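Local coordinates for glucan-binding protein C, GbpC (Streptococcus mutans UA159, PDB 5UQZ) that probably binds glucan and mediates both sucrose-independent and sucrose-dependent adherence of the bacterium, as the calcium-containing part of a cell-wall-anchored protein, at residues A[74-79]-A[122-127]; A[129-134]-A[153-158]; A[177-182]-A[327-332]; A[197-202]-A[310-315]. All coordinates share one frame; numbering follows the deposited sequence.

Contact 1. Residues A[74-79]-A[122-127]; sequences LSIEGV and TWFKMK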
loop_
_atom_site.group_PDB
_atom_site.type_symbol
_atom_site.label_atom_id
_atom_site.label_comp_id
_atom_site.label_asym_id
_atom_site.label_seq_id
_atom_site.Cartn_x
_atom_site.Cartn_y
_atom_site.Cartn_z
ATOM N N LEU A 74 -8.254 10.394 17.905
ATOM C CA LEU A 74 -8.890 9.090 18.001
ATOM C C LEU A 74 -9.639 8.877 19.303
ATOM O O LEU A 74 -9.146 9.245 20.365
ATOM C CB LEU A 74 -7.733 8.060 18.249
ATOM C CG LEU A 74 -6.799 7.861 17.087
ATOM C CD1 LEU A 74 -5.526 7.143 17.494
ATOM C CD2 LEU A 74 -7.471 7.161 15.898
ATOM N N SER A 75 -10.751 8.146 19.227
ATOM C CA SER A 75 -11.463 7.584 20.362
ATOM C C SER A 75 -11.720 6.130 20.025
ATOM O O SER A 75 -12.251 5.834 18.949
ATOM C CB SER A 75 -12.810 8.315 20.553
ATOM O OG SER A 75 -13.517 7.806 21.662
ATOM N N ILE A 76 -11.308 5.227 20.911
ATOM C CA ILE A 76 -11.257 3.807 20.576
ATOM C C ILE A 76 -12.124 3.042 21.561
ATOM O O ILE A 76 -11.978 3.217 22.775
ATOM C CB ILE A 76 -9.801 3.291 20.619
ATOM C CG1 ILE A 76 -8.883 4.080 19.694
ATOM C CG2 ILE A 76 -9.744 1.803 20.314
ATOM C CD1 ILE A 76 -7.381 3.857 19.992
ATOM N N GLU A 77 -12.975 2.172 21.039
ATOM C CA GLU A 77 -13.789 1.288 21.841
ATOM C C GLU A 77 -13.511 -0.154 21.448
ATOM O O GLU A 77 -13.338 -0.473 20.271
ATOM C CB GLU A 77 -15.277 1.585 21.626
ATOM C CG GLU A 77 -16.188 0.839 22.599
ATOM C CD GLU A 77 -17.679 1.096 22.400
ATOM O OE1 GLU A 77 -18.073 1.848 21.469
ATOM O OE2 GLU A 77 -18.484 0.539 23.188
ATOM N N GLY A 78 -13.432 -1.024 22.448
ATOM C CA GLY A 78 -13.329 -2.452 22.217
ATOM C C GLY A 78 -11.923 -3.021 22.292
ATOM O O GLY A 78 -11.773 -4.233 22.141
ATOM N N VAL A 79 -10.890 -2.217 22.491
ATOM C CA VAL A 79 -9.514 -2.712 22.618
ATOM C C VAL A 79 -9.240 -2.948 24.082
ATOM O O VAL A 79 -9.465 -2.053 24.914
ATOM C CB VAL A 79 -8.513 -1.694 22.036
ATOM C CG1 VAL A 79 -7.082 -2.084 22.415
ATOM C CG2 VAL A 79 -8.658 -1.644 20.504
ATOM N N THR A 122 -1.516 4.967 17.894
ATOM C CA THR A 122 -1.766 4.108 19.053
ATOM C C THR A 122 -1.440 2.665 18.712
ATOM O O THR A 122 -1.730 2.208 17.617
ATOM C CB THR A 122 -3.268 4.265 19.399
ATOM O OG1 THR A 122 -3.505 5.645 19.765
ATOM C CG2 THR A 122 -3.712 3.397 20.558
ATOM N N TRP A 123 -0.885 1.911 19.636
ATOM C CA TRP A 123 -0.502 0.514 19.411
ATOM C C TRP A 123 -1.314 -0.392 20.324
ATOM O O TRP A 123 -1.460 -0.092 21.522
ATOM C CB TRP A 123 0.981 0.334 19.751
ATOM C CG TRP A 123 1.958 0.860 18.765
ATOM C CD1 TRP A 123 2.417 2.166 18.664
ATOM C CD2 TRP A 123 2.675 0.113 17.777
ATOM N NE1 TRP A 123 3.369 2.254 17.668
ATOM C CE2 TRP A 123 3.549 1.010 17.114
ATOM C CE3 TRP A 123 2.660 -1.225 17.394
ATOM C CZ2 TRP A 123 4.397 0.589 16.105
ATOM C CZ3 TRP A 123 3.487 -1.641 16.393
ATOM C CH2 TRP A 123 4.340 -0.736 15.749
ATOM N N PHE A 124 -1.758 -1.521 19.783
ATOM C CA PHE A 124 -2.517 -2.472 20.576
ATOM C C PHE A 124 -2.500 -3.823 19.888
ATOM O O PHE A 124 -2.169 -3.930 18.705
ATOM C CB PHE A 124 -3.975 -2.023 20.835
ATOM C CG PHE A 124 -4.724 -1.585 19.608
ATOM C CD1 PHE A 124 -5.336 -2.503 18.771
ATOM C CD2 PHE A 124 -4.817 -0.233 19.310
ATOM C CE1 PHE A 124 -6.058 -2.052 17.638
ATOM C CE2 PHE A 124 -5.516 0.202 18.199
ATOM C CZ PHE A 124 -6.135 -0.727 17.377
ATOM N N LYS A 125 -2.866 -4.856 20.639
ATOM C CA LYS A 125 -3.075 -6.179 20.079
ATOM C C LYS A 125 -4.561 -6.359 19.829
ATOM O O LYS A 125 -5.376 -6.076 20.700
ATOM C CB LYS A 125 -2.604 -7.202 21.123
ATOM C CG LYS A 125 -2.528 -8.633 20.709
ATOM C CD LYS A 125 -2.538 -9.592 21.908
ATOM C CE LYS A 125 -1.413 -9.307 22.833
ATOM N NZ LYS A 125 -1.240 -10.430 23.825
ATOM N N MET A 126 -4.904 -6.798 18.634
ATOM C CA MET A 126 -6.273 -7.206 18.360
ATOM C C MET A 126 -6.438 -8.690 18.631
ATOM O O MET A 126 -5.478 -9.468 18.570
ATOM C CB MET A 126 -6.627 -6.940 16.898
ATOM C CG MET A 126 -6.821 -5.459 16.574
ATOM S SD MET A 126 -7.273 -5.130 14.881
ATOM C CE MET A 126 -9.023 -5.450 14.916
ATOM N N LYS A 127 -7.670 -9.076 18.978
ATOM C CA LYS A 127 -8.028 -10.447 19.304
ATOM C C LYS A 127 -9.058 -10.921 18.285
ATOM O O LYS A 127 -10.034 -10.202 17.985
ATOM C CB LYS A 127 -8.633 -10.426 20.725
ATOM C CG LYS A 127 -9.147 -11.786 21.166
ATOM C CD LYS A 127 -9.523 -11.762 22.649
ATOM C CE LYS A 127 -10.148 -13.086 23.052
ATOM N NZ LYS A 127 -10.583 -13.087 24.469
#
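Val-79 and Phe-124 bury the two largest shares of this contact, which illustrates how two beta layers can be joined by side chains alone. The valine crosses the phenylalanine at about a right angle. Its CG2 sits over the middle of the ring, 3.8 Å from the centroid and 11° off the ring normal, a face-on CH-pi contact. The other branch covers the stem, with Val-79 CG1 3.5 Å from Phe-124 CB and 3.7 Å from its CG, which chi1 (50°) sets between backbone N and carbonyl carbon. Thr-122 adds the third large share. Its methyl meets Ile-76 tip to tip, CG2 to CD1 at 3.7 Å, while Leu-74 slides past in the opposite sense and brings CD1 to 3.4 Å from Thr-122 OG1. That hydroxyl is hydrogen-bonded to Glu-120 O, so the leucine meets an oxygen already engaged. No hydrogen bond links the two segments, and strands 74-77 and 122-127 lie 12° apart with axes separated by 10.7 Å, a spacing that fits strands in two facing sheets. Ile-132 of strand 132-137 touches both Val-79 and Phe-124, Leu-172 of strand 167-172 packs on the phenylalanine, and Tyr-82 touches Ile-76, Thr-122 and Phe-124.

Contact 2. Residues A[129-134]-A[153-158]; sequences GDQISV and KINYTL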
loop_
_atom_site.group_PDB
_atom_site.type_symbol
_atom_site.label_atom_id
_atom_site.label_comp_id
_atom_site.label_asym_id
_atom_site.label_seq_id
_atom_site.Cartn_x
_atom_site.Cartn_y
_atom_site.Cartn_z
ATOM N N GLY A 129 -12.092 -12.049 16.415
ATOM C CA GLY A 129 -13.513 -12.079 16.664
ATOM C C GLY A 129 -14.049 -10.909 17.447
ATOM O O GLY A 129 -15.267 -10.808 17.619
ATOM N N ASP A 130 -13.182 -10.010 17.956
ATOM C CA ASP A 130 -13.613 -8.895 18.796
ATOM C C ASP A 130 -13.574 -7.584 18.025
ATOM O O ASP A 130 -12.499 -6.991 17.816
ATOM C CB ASP A 130 -12.706 -8.814 19.997
ATOM C CG ASP A 130 -12.992 -9.955 20.987
ATOM O OD1 ASP A 130 -14.026 -10.665 20.840
ATOM O OD2 ASP A 130 -12.243 -10.132 21.917
ATOM N N GLN A 131 -14.754 -7.108 17.643
ATOM C CA GLN A 131 -14.831 -5.900 16.834
ATOM C C GLN A 131 -14.413 -4.703 17.675
ATOM O O GLN A 131 -14.784 -4.594 18.858
ATOM C CB GLN A 131 -16.261 -5.721 16.322
ATOM C CG GLN A 131 -16.468 -4.474 15.443
ATOM C CD GLN A 131 -17.922 -4.372 14.992
ATOM O OE1 GLN A 131 -18.380 -5.191 14.175
ATOM N NE2 GLN A 131 -18.647 -3.429 15.523
ATOM N N ILE A 132 -13.634 -3.818 17.073
ATOM C CA ILE A 132 -13.304 -2.556 17.684
ATOM C C ILE A 132 -13.885 -1.435 16.842
ATOM O O ILE A 132 -14.162 -1.601 15.652
ATOM C CB ILE A 132 -11.798 -2.394 17.884
ATOM C CG1 ILE A 132 -11.078 -2.110 16.594
ATOM C CG2 ILE A 132 -11.243 -3.622 18.605
ATOM C CD1 ILE A 132 -9.600 -1.768 16.706
ATOM N N SER A 133 -14.113 -0.285 17.476
ATOM C CA SER A 133 -14.675 0.861 16.800
ATOM C C SER A 133 -13.817 2.079 17.073
ATOM O O SER A 133 -13.614 2.440 18.234
ATOM C CB SER A 133 -16.116 1.017 17.289
ATOM O OG SER A 133 -16.795 2.005 16.598
ATOM N N VAL A 134 -13.361 2.717 16.012
ATOM C CA VAL A 134 -12.473 3.867 16.156
ATOM C C VAL A 134 -13.159 5.082 15.571
ATOM O O VAL A 134 -13.567 5.078 14.399
ATOM C CB VAL A 134 -11.137 3.630 15.438
ATOM C CG1 VAL A 134 -10.196 4.810 15.645
ATOM C CG2 VAL A 134 -10.492 2.318 15.904
ATOM N N LYS A 153 -15.965 7.135 11.385
ATOM C CA LYS A 153 -15.917 5.955 12.234
ATOM C C LYS A 153 -15.435 4.781 11.399
ATOM O O LYS A 153 -15.952 4.566 10.297
ATOM C CB LYS A 153 -17.275 5.642 12.876
ATOM C CG LYS A 153 -17.227 4.431 13.805
ATOM C CD LYS A 153 -18.456 4.339 14.717
ATOM C CE LYS A 153 -19.737 4.064 14.018
ATOM N NZ LYS A 153 -20.759 3.719 15.070
ATOM N N ILE A 154 -14.451 4.050 11.917
ATOM C CA ILE A 154 -14.001 2.830 11.259
ATOM C C ILE A 154 -14.075 1.709 12.262
ATOM O O ILE A 154 -13.461 1.781 13.341
ATOM C CB ILE A 154 -12.584 2.965 10.650
ATOM C CG1 ILE A 154 -12.504 4.209 9.766
ATOM C CG2 ILE A 154 -12.268 1.669 9.863
ATOM C CD1 ILE A 154 -11.152 4.399 9.071
ATOM N N ASN A 155 -14.812 0.643 11.907
ATOM C CA ASN A 155 -14.821 -0.573 12.690
ATOM C C ASN A 155 -13.854 -1.556 12.068
ATOM O O ASN A 155 -13.764 -1.656 10.844
ATOM C CB ASN A 155 -16.240 -1.176 12.671
ATOM C CG ASN A 155 -17.226 -0.323 13.414
ATOM O OD1 ASN A 155 -16.851 0.519 14.238
ATOM N ND2 ASN A 155 -18.492 -0.454 13.081
ATOM N N TYR A 156 -13.127 -2.278 12.927
ATOM C CA TYR A 156 -12.163 -3.282 12.491
ATOM C C TYR A 156 -12.404 -4.558 13.283
ATOM O O TYR A 156 -12.582 -4.516 14.513
ATOM C CB TYR A 156 -10.705 -2.844 12.809
ATOM C CG TYR A 156 -10.299 -1.513 12.247
ATOM C CD1 TYR A 156 -10.483 -0.326 12.950
ATOM C CD2 TYR A 156 -9.598 -1.456 11.060
ATOM C CE1 TYR A 156 -9.995 0.902 12.486
ATOM C CE2 TYR A 156 -9.107 -0.227 10.562
ATOM C CZ TYR A 156 -9.283 0.937 11.288
ATOM O OH TYR A 156 -8.805 2.113 10.778
ATOM N N THR A 157 -12.334 -5.697 12.589
ATOM C CA THR A 157 -12.450 -7.009 13.252
ATOM C C THR A 157 -11.375 -7.928 12.679
ATOM O O THR A 157 -11.335 -8.159 11.462
ATOM C CB THR A 157 -13.815 -7.661 13.008
ATOM O OG1 THR A 157 -14.825 -6.744 13.429
ATOM C CG2 THR A 157 -13.946 -8.950 13.813
ATOM N N LEU A 158 -10.552 -8.479 13.568
ATOM C CA LEU A 158 -9.559 -9.471 13.142
ATOM C C LEU A 158 -10.259 -10.828 13.024
ATOM O O LEU A 158 -10.840 -11.303 14.008
ATOM C CB LEU A 158 -8.456 -9.532 14.196
ATOM C CG LEU A 158 -7.292 -10.489 13.866
ATOM C CD1 LEU A 158 -6.455 -10.006 12.681
ATOM C CD2 LEU A 158 -6.394 -10.661 15.093
HETATM O O HOH W 1 -10.546 -8.044 16.355
HETATM O O HOH W 2 -17.370 -7.704 13.495
HETATM O O HOH W 3 -19.777 1.753 17.198
#
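Ile-132 and Tyr-156 form a hydrogen-bonded antiparallel pair, with Ile-132 N giving a nearly straight bond to Tyr-156 O (2.9 Å, 177°) and Tyr-156 N answering to Ile-132 O. Val-134 and Ile-154 repeat the pattern, and beyond the regular strand Gly-129 N reaches Leu-158 O at 2.8 Å. Between these pairs Ser-133 OG donates to Asn-155 OD1 at 2.8 Å in the carbonyl plane; it is anti to the backbone N (chi1 -174°), which carries it across toward that amide. A water connects it to Lys-153 NZ. Ser-133 has two conformers, so both links hold for one of them and are to that extent uncertain. On the same face the amides of Gln-131 and Asn-155 are stacked, their planes 11° apart, with NE2 and ND2 separated by 3.9 Å. A second water joins Gln-131 OE1 to Thr-157 OG1. A third bridges Asp-130 O and Leu-158 N.

The opposite face is apolar. Val-134 CG2 comes to the edge of the Tyr-156 ring, 3.7 Å from CE1, and Ile-132 CG1 lies 3.9 Å from Tyr-156 CB. Ile-154 CG2 rests over one face of that ring, toward its rim, while the phenol OH is bonded to Tyr-136 OH. The chemistry is that of an amphipathic sheet: one side is linked by amides, hydroxyls and water, and the other is buried, its tyrosine hydroxyl satisfied by a second tyrosine.

Contact 3. Residues A[177-182]-A[327-332]; sequences TKTIFI and IWFATN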
loop_
_atom_site.group_PDB
_atom_site.type_symbol
_atom_site.label_atom_id
_atom_site.label_comp_id
_atom_site.label_asym_id
_atom_site.label_seq_id
_atom_site.Cartn_x
_atom_site.Cartn_y
_atom_site.Cartn_z
ATOM N N THR A 177 -6.748 8.320 7.079
ATOM C CA THR A 177 -6.389 8.035 5.699
ATOM C C THR A 177 -5.166 7.162 5.611
ATOM O O THR A 177 -4.864 6.667 4.508
ATOM C CB THR A 177 -6.192 9.345 4.907
ATOM O OG1 THR A 177 -5.011 10.005 5.341
ATOM C CG2 THR A 177 -7.407 10.239 4.951
ATOM N N LYS A 178 -4.455 6.938 6.735
ATOM C CA LYS A 178 -3.328 6.003 6.773
ATOM C C LYS A 178 -3.762 4.638 7.301
ATOM O O LYS A 178 -3.034 3.661 7.160
ATOM C CB LYS A 178 -2.226 6.584 7.662
ATOM C CG LYS A 178 -1.592 7.835 7.067
ATOM C CD LYS A 178 -0.665 8.508 8.085
ATOM C CE LYS A 178 0.508 7.667 8.546
ATOM N NZ LYS A 178 1.289 8.480 9.526
ATOM N N THR A 179 -4.951 4.549 7.909
ATOM C CA THR A 179 -5.594 3.301 8.321
ATOM C C THR A 179 -4.746 2.512 9.315
ATOM O O THR A 179 -4.586 2.993 10.429
ATOM C CB THR A 179 -6.095 2.494 7.110
ATOM O OG1 THR A 179 -6.594 3.363 6.072
ATOM C CG2 THR A 179 -7.195 1.540 7.516
ATOM N N ILE A 180 -4.233 1.326 8.968
ATOM C CA ILE A 180 -3.638 0.456 9.976
ATOM C C ILE A 180 -2.430 -0.273 9.403
ATOM O O ILE A 180 -2.412 -0.693 8.233
ATOM C CB ILE A 180 -4.758 -0.497 10.387
ATOM C CG1 ILE A 180 -4.471 -1.401 11.496
ATOM C CG2 ILE A 180 -5.209 -1.425 9.294
ATOM C CD1 ILE A 180 -5.734 -2.362 11.677
ATOM N N PHE A 181 -1.449 -0.489 10.280
ATOM C CA PHE A 181 -0.312 -1.362 9.996
ATOM C C PHE A 181 -0.446 -2.530 10.960
ATOM O O PHE A 181 -0.516 -2.313 12.171
ATOM C CB PHE A 181 1.008 -0.600 10.174
ATOM C CG PHE A 181 2.162 -1.206 9.473
ATOM C CD1 PHE A 181 2.970 -0.417 8.689
ATOM C CD2 PHE A 181 2.500 -2.533 9.664
ATOM C CE1 PHE A 181 4.084 -0.946 8.039
ATOM C CE2 PHE A 181 3.645 -3.078 9.003
ATOM C CZ PHE A 181 4.381 -2.293 8.181
ATOM N N ILE A 182 -0.594 -3.746 10.447
ATOM C CA ILE A 182 -0.880 -4.927 11.275
ATOM C C ILE A 182 0.087 -6.049 10.939
ATOM O O ILE A 182 0.523 -6.200 9.784
ATOM C CB ILE A 182 -2.367 -5.319 11.119
ATOM C CG1 ILE A 182 -2.760 -6.454 12.037
ATOM C CG2 ILE A 182 -2.739 -5.664 9.677
ATOM C CD1 ILE A 182 -4.265 -6.680 12.154
ATOM N N ILE A 327 1.242 -6.134 6.907
ATOM C CA ILE A 327 0.668 -5.329 5.839
ATOM C C ILE A 327 0.368 -3.952 6.390
ATOM O O ILE A 327 -0.191 -3.816 7.499
ATOM C CB ILE A 327 -0.598 -5.980 5.227
ATOM C CG1 ILE A 327 -1.061 -5.189 3.986
ATOM C CG2 ILE A 327 -1.711 -6.151 6.226
ATOM C CD1 ILE A 327 -2.281 -5.864 3.240
ATOM N N TRP A 328 0.681 -2.917 5.603
ATOM C CA TRP A 328 0.201 -1.570 5.870
ATOM C C TRP A 328 -0.974 -1.396 4.926
ATOM O O TRP A 328 -0.786 -1.200 3.717
ATOM C CB TRP A 328 1.260 -0.521 5.601
ATOM C CG TRP A 328 0.812 0.873 5.915
ATOM C CD1 TRP A 328 -0.462 1.316 6.298
ATOM C CD2 TRP A 328 1.640 2.019 5.955
ATOM N NE1 TRP A 328 -0.459 2.663 6.474
ATOM C CE2 TRP A 328 0.819 3.121 6.294
ATOM C CE3 TRP A 328 3.000 2.226 5.692
ATOM C CZ2 TRP A 328 1.319 4.416 6.408
ATOM C CZ3 TRP A 328 3.493 3.505 5.809
ATOM C CH2 TRP A 328 2.648 4.586 6.165
ATOM N N PHE A 329 -2.194 -1.556 5.449
ATOM C CA PHE A 329 -3.370 -1.424 4.603
ATOM C C PHE A 329 -3.934 -0.043 4.822
ATOM O O PHE A 329 -4.342 0.287 5.938
ATOM C CB PHE A 329 -4.435 -2.471 4.971
ATOM C CG PHE A 329 -5.633 -2.365 4.095
ATOM C CD1 PHE A 329 -5.639 -2.956 2.846
ATOM C CD2 PHE A 329 -6.726 -1.603 4.482
ATOM C CE1 PHE A 329 -6.737 -2.779 1.989
ATOM C CE2 PHE A 329 -7.808 -1.449 3.633
ATOM C CZ PHE A 329 -7.817 -2.036 2.391
ATOM N N ALA A 330 -4.017 0.729 3.755
ATOM C CA ALA A 330 -4.619 2.038 3.806
ATOM C C ALA A 330 -5.679 2.118 2.726
ATOM O O ALA A 330 -5.547 1.498 1.657
ATOM C CB ALA A 330 -3.610 3.175 3.661
ATOM N N THR A 331 -6.746 2.844 3.006
ATOM C CA THR A 331 -7.677 3.176 1.924
ATOM C C THR A 331 -8.124 4.613 2.120
ATOM O O THR A 331 -8.336 5.079 3.236
ATOM C CB THR A 331 -8.883 2.168 1.876
ATOM O OG1 THR A 331 -9.742 2.542 0.776
ATOM C CG2 THR A 331 -9.697 2.229 3.154
ATOM N N ASN A 332 -8.245 5.328 1.029
ATOM C CA ASN A 332 -8.468 6.775 1.031
ATOM C C ASN A 332 -8.903 7.127 -0.396
ATOM O O ASN A 332 -9.102 6.241 -1.226
ATOM C CB ASN A 332 -7.213 7.482 1.522
ATOM C CG ASN A 332 -6.021 6.999 0.801
ATOM O OD1 ASN A 332 -6.003 6.973 -0.463
ATOM N ND2 ASN A 332 -5.040 6.519 1.543
HETATM O O HOH W 4 -9.200 4.555 5.877
#
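Ile-180 with Phe-329 and Ile-182 with Ile-327 form antiparallel hydrogen-bonded pairs on either side of the non-hydrogen-bonded pair Phe-181 and Trp-328. The two aromatic side chains cross at about a right angle with ring planes 33° apart, Phe-181 CD1 lying 3.5 Å from Trp-328 CB and 3.7 Å from its CG, which is anti to the backbone N (chi1 -178°). The indole is also held through its N-H: Trp-328 NE1 donates to Lys-178 O at 2.8 Å, with the oxygen in the ring plane. Beyond the regular pairing, side chains take over. Thr-179 OG1 receives Thr-331 N at 3.1 Å, and a water links the same hydroxyl to Thr-331 O. Asn-332 ND2 gives a straight bond to Thr-177 O (3.0 Å, 170°), while its OD1 is held by Ser-221 OG and Ala-334 N. On the other face Ile-182 CG2 meets Ile-327 CG2 at 3.6 Å, and the Phe-329 ring stacks on Phe-314 of strand 312-319. Phe-173 touches Phe-181 and Trp-328. Strand 325-329 is an edge strand of the four-stranded sheet within this chain, one layer of the beta-supersandwich, and the Ile-327 side chain lies about 4 Å from the calcium ion bound by Ser-224, Asn-226 and Glu-237.

Contact 4. Residues A[197-202]-A[310-315]; sequences VTMQII and EPFTFT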
loop_
_atom_site.group_PDB
_atom_site.type_symbol
_atom_site.label_atom_id
_atom_site.label_comp_id
_atom_site.label_asym_id
_atom_site.label_seq_id
_atom_site.Cartn_x
_atom_site.Cartn_y
_atom_site.Cartn_z
ATOM N N VAL A 197 -8.767 -8.976 8.130
ATOM C CA VAL A 197 -9.412 -7.891 8.895
ATOM C C VAL A 197 -10.619 -7.410 8.086
ATOM O O VAL A 197 -10.466 -6.973 6.940
ATOM C CB VAL A 197 -8.436 -6.713 9.141
ATOM C CG1 VAL A 197 -9.156 -5.553 9.860
ATOM C CG2 VAL A 197 -7.248 -7.151 9.977
ATOM N N THR A 198 -11.796 -7.436 8.707
ATOM C CA THR A 198 -12.971 -6.823 8.121
ATOM C C THR A 198 -13.102 -5.401 8.665
ATOM O O THR A 198 -12.951 -5.159 9.869
ATOM C CB THR A 198 -14.229 -7.639 8.465
ATOM O OG1 THR A 198 -14.114 -8.940 7.896
ATOM C CG2 THR A 198 -15.503 -6.978 7.943
ATOM N N MET A 199 -13.383 -4.475 7.756
ATOM C CA MET A 199 -13.503 -3.073 8.112
ATOM C C MET A 199 -14.779 -2.501 7.531
ATOM O O MET A 199 -15.274 -2.943 6.487
ATOM C CB MET A 199 -12.313 -2.269 7.727
ATOM C CG MET A 199 -11.588 -2.418 6.567
ATOM S SD MET A 199 -9.923 -1.512 6.723
ATOM C CE MET A 199 -10.492 0.177 6.835
ATOM N N GLN A 200 -15.245 -1.430 8.190
ATOM C CA GLN A 200 -16.345 -0.647 7.643
ATOM C C GLN A 200 -16.109 0.801 8.016
ATOM O O GLN A 200 -15.830 1.101 9.189
ATOM C CB GLN A 200 -17.707 -1.127 8.157
ATOM C CG GLN A 200 -18.827 -0.391 7.490
ATOM C CD GLN A 200 -20.225 -0.901 7.900
ATOM O OE1 GLN A 200 -20.374 -1.617 8.893
ATOM N NE2 GLN A 200 -21.233 -0.506 7.143
ATOM N N ILE A 201 -16.232 1.707 7.040
ATOM C CA ILE A 201 -15.990 3.144 7.225
ATOM C C ILE A 201 -17.302 3.890 7.103
ATOM O O ILE A 201 -18.070 3.666 6.157
ATOM C CB ILE A 201 -15.021 3.637 6.137
ATOM C CG1 ILE A 201 -13.686 2.882 6.185
ATOM C CG2 ILE A 201 -14.804 5.158 6.308
ATOM C CD1 ILE A 201 -12.799 3.137 4.943
ATOM N N ILE A 202 -17.553 4.799 8.049
ATOM C CA ILE A 202 -18.724 5.664 7.991
ATOM C C ILE A 202 -18.221 7.108 8.079
ATOM O O ILE A 202 -17.427 7.448 8.967
ATOM C CB ILE A 202 -19.704 5.375 9.150
ATOM C CG1 ILE A 202 -20.247 3.939 9.064
ATOM C CG2 ILE A 202 -20.863 6.363 9.099
ATOM C CD1 ILE A 202 -21.078 3.558 10.238
ATOM N N GLU A 310 -20.463 -0.419 2.869
ATOM C CA GLU A 310 -20.636 -1.760 3.398
ATOM C C GLU A 310 -19.288 -2.392 3.731
ATOM O O GLU A 310 -18.248 -1.988 3.197
ATOM C CB GLU A 310 -21.374 -2.573 2.333
ATOM C CG GLU A 310 -22.780 -1.986 2.075
ATOM C CD GLU A 310 -23.897 -3.010 2.011
ATOM O OE1 GLU A 310 -23.709 -4.245 2.171
ATOM O OE2 GLU A 310 -25.024 -2.554 1.769
ATOM N N PRO A 311 -19.258 -3.383 4.610
ATOM C CA PRO A 311 -17.944 -3.931 5.055
ATOM C C PRO A 311 -17.163 -4.584 3.908
ATOM O O PRO A 311 -17.724 -5.087 2.909
ATOM C CB PRO A 311 -18.343 -4.986 6.098
ATOM C CG PRO A 311 -19.693 -4.492 6.602
ATOM C CD PRO A 311 -20.405 -3.915 5.387
ATOM N N PHE A 312 -15.848 -4.566 4.083
ATOM C CA PHE A 312 -14.936 -5.241 3.180
ATOM C C PHE A 312 -13.822 -5.837 4.020
ATOM O O PHE A 312 -13.644 -5.469 5.171
ATOM C CB PHE A 312 -14.412 -4.270 2.095
ATOM C CG PHE A 312 -13.727 -3.076 2.627
ATOM C CD1 PHE A 312 -14.481 -1.949 3.004
ATOM C CD2 PHE A 312 -12.341 -3.041 2.780
ATOM C CE1 PHE A 312 -13.865 -0.803 3.530
ATOM C CE2 PHE A 312 -11.735 -1.885 3.288
ATOM C CZ PHE A 312 -12.500 -0.782 3.669
ATOM N N THR A 313 -13.067 -6.770 3.437
ATOM C CA THR A 313 -12.076 -7.514 4.220
ATOM C C THR A 313 -10.758 -7.580 3.477
ATOM O O THR A 313 -10.724 -7.982 2.312
ATOM C CB THR A 313 -12.588 -8.939 4.462
ATOM O OG1 THR A 313 -13.837 -8.868 5.155
ATOM C CG2 THR A 313 -11.595 -9.763 5.286
ATOM N N PHE A 314 -9.660 -7.227 4.132
ATOM C CA PHE A 314 -8.351 -7.428 3.530
ATOM C C PHE A 314 -7.662 -8.603 4.194
ATOM O O PHE A 314 -7.904 -8.901 5.381
ATOM C CB PHE A 314 -7.486 -6.171 3.573
ATOM C CG PHE A 314 -7.019 -5.716 4.952
ATOM C CD1 PHE A 314 -5.864 -6.288 5.514
ATOM C CD2 PHE A 314 -7.660 -4.695 5.612
ATOM C CE1 PHE A 314 -5.399 -5.854 6.745
ATOM C CE2 PHE A 314 -7.174 -4.258 6.863
ATOM C CZ PHE A 314 -6.038 -4.825 7.425
ATOM N N THR A 315 -6.826 -9.294 3.416
ATOM C CA THR A 315 -6.071 -10.408 3.956
ATOM C C THR A 315 -4.639 -10.382 3.459
ATOM O O THR A 315 -4.337 -9.864 2.374
ATOM C CB THR A 315 -6.686 -11.810 3.657
ATOM O OG1 THR A 315 -6.535 -12.115 2.275
ATOM C CG2 THR A 315 -8.171 -11.864 3.989
#
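Met-199 reaches two phenylalanines of the partner strand, Phe-312 and Phe-314, in an antiparallel ladder that belongs to the large sheet of the beta-supersandwich. Its CG, set between backbone N and carbonyl carbon (chi1 39°), lies over one face of the Phe-312 ring, 3.3 Å from CE2, though a short CB-CG bond makes that spacing doubtful. SD, extended from CG (chi2 -165°), takes up two Met-aromatic contacts: it is oblique to the Phe-312 ring, 4.8 Å from its centroid, and approaches Phe-314 in plane at the edge, 3.9 Å from CE2. Ile-201 CD1 lies at the edge of the Phe-312 ring. Val-197 and Phe-314 lie side by side and point the same way, and Val-197 CB stands 3.4 Å above one face of the Phe-314 ring, toward its rim, in a CH-pi contact. The reverse of the strand pair is more polar. Gln-200 runs alongside Pro-311 with its amide against the proline CG and CD, and its NE2 is bonded to Gly-309 O. Backbone bonds tie Val-197 to Phe-314 and Met-199 to Phe-312 in both directions; Met-199 N to Phe-312 O is 2.8 Å and nearly straight at 172°. Between these pairs the side chains of Thr-198 and Thr-313 bring their hydroxyls together, OG1 to OG1 at 2.8 Å, and Thr-198 OG1 is also hydrogen-bonded to Asn-159 ND2.

Overall arrangement
The four contacts show how a two-layer beta domain is assembled. Contacts 2 and 4, with centres 9 Å apart, are two seams of the large antiparallel sheet, separated by the one between strands 151-160 and 194-204. Contact 3 is a seam of the four-stranded sheet facing it, 14 Å from contact 2 and 11 Å from contact 4, and packs on both. Contact 1 spans the layers, joining strand 73-77 of the large sheet to strand 122-127 at the edge of the small one. Along the chain contacts 1 and 2 close in turn, whereas contact 3 encloses contact 4, so late strands complete both layers near the calcium site of this probable glucan-binding domain.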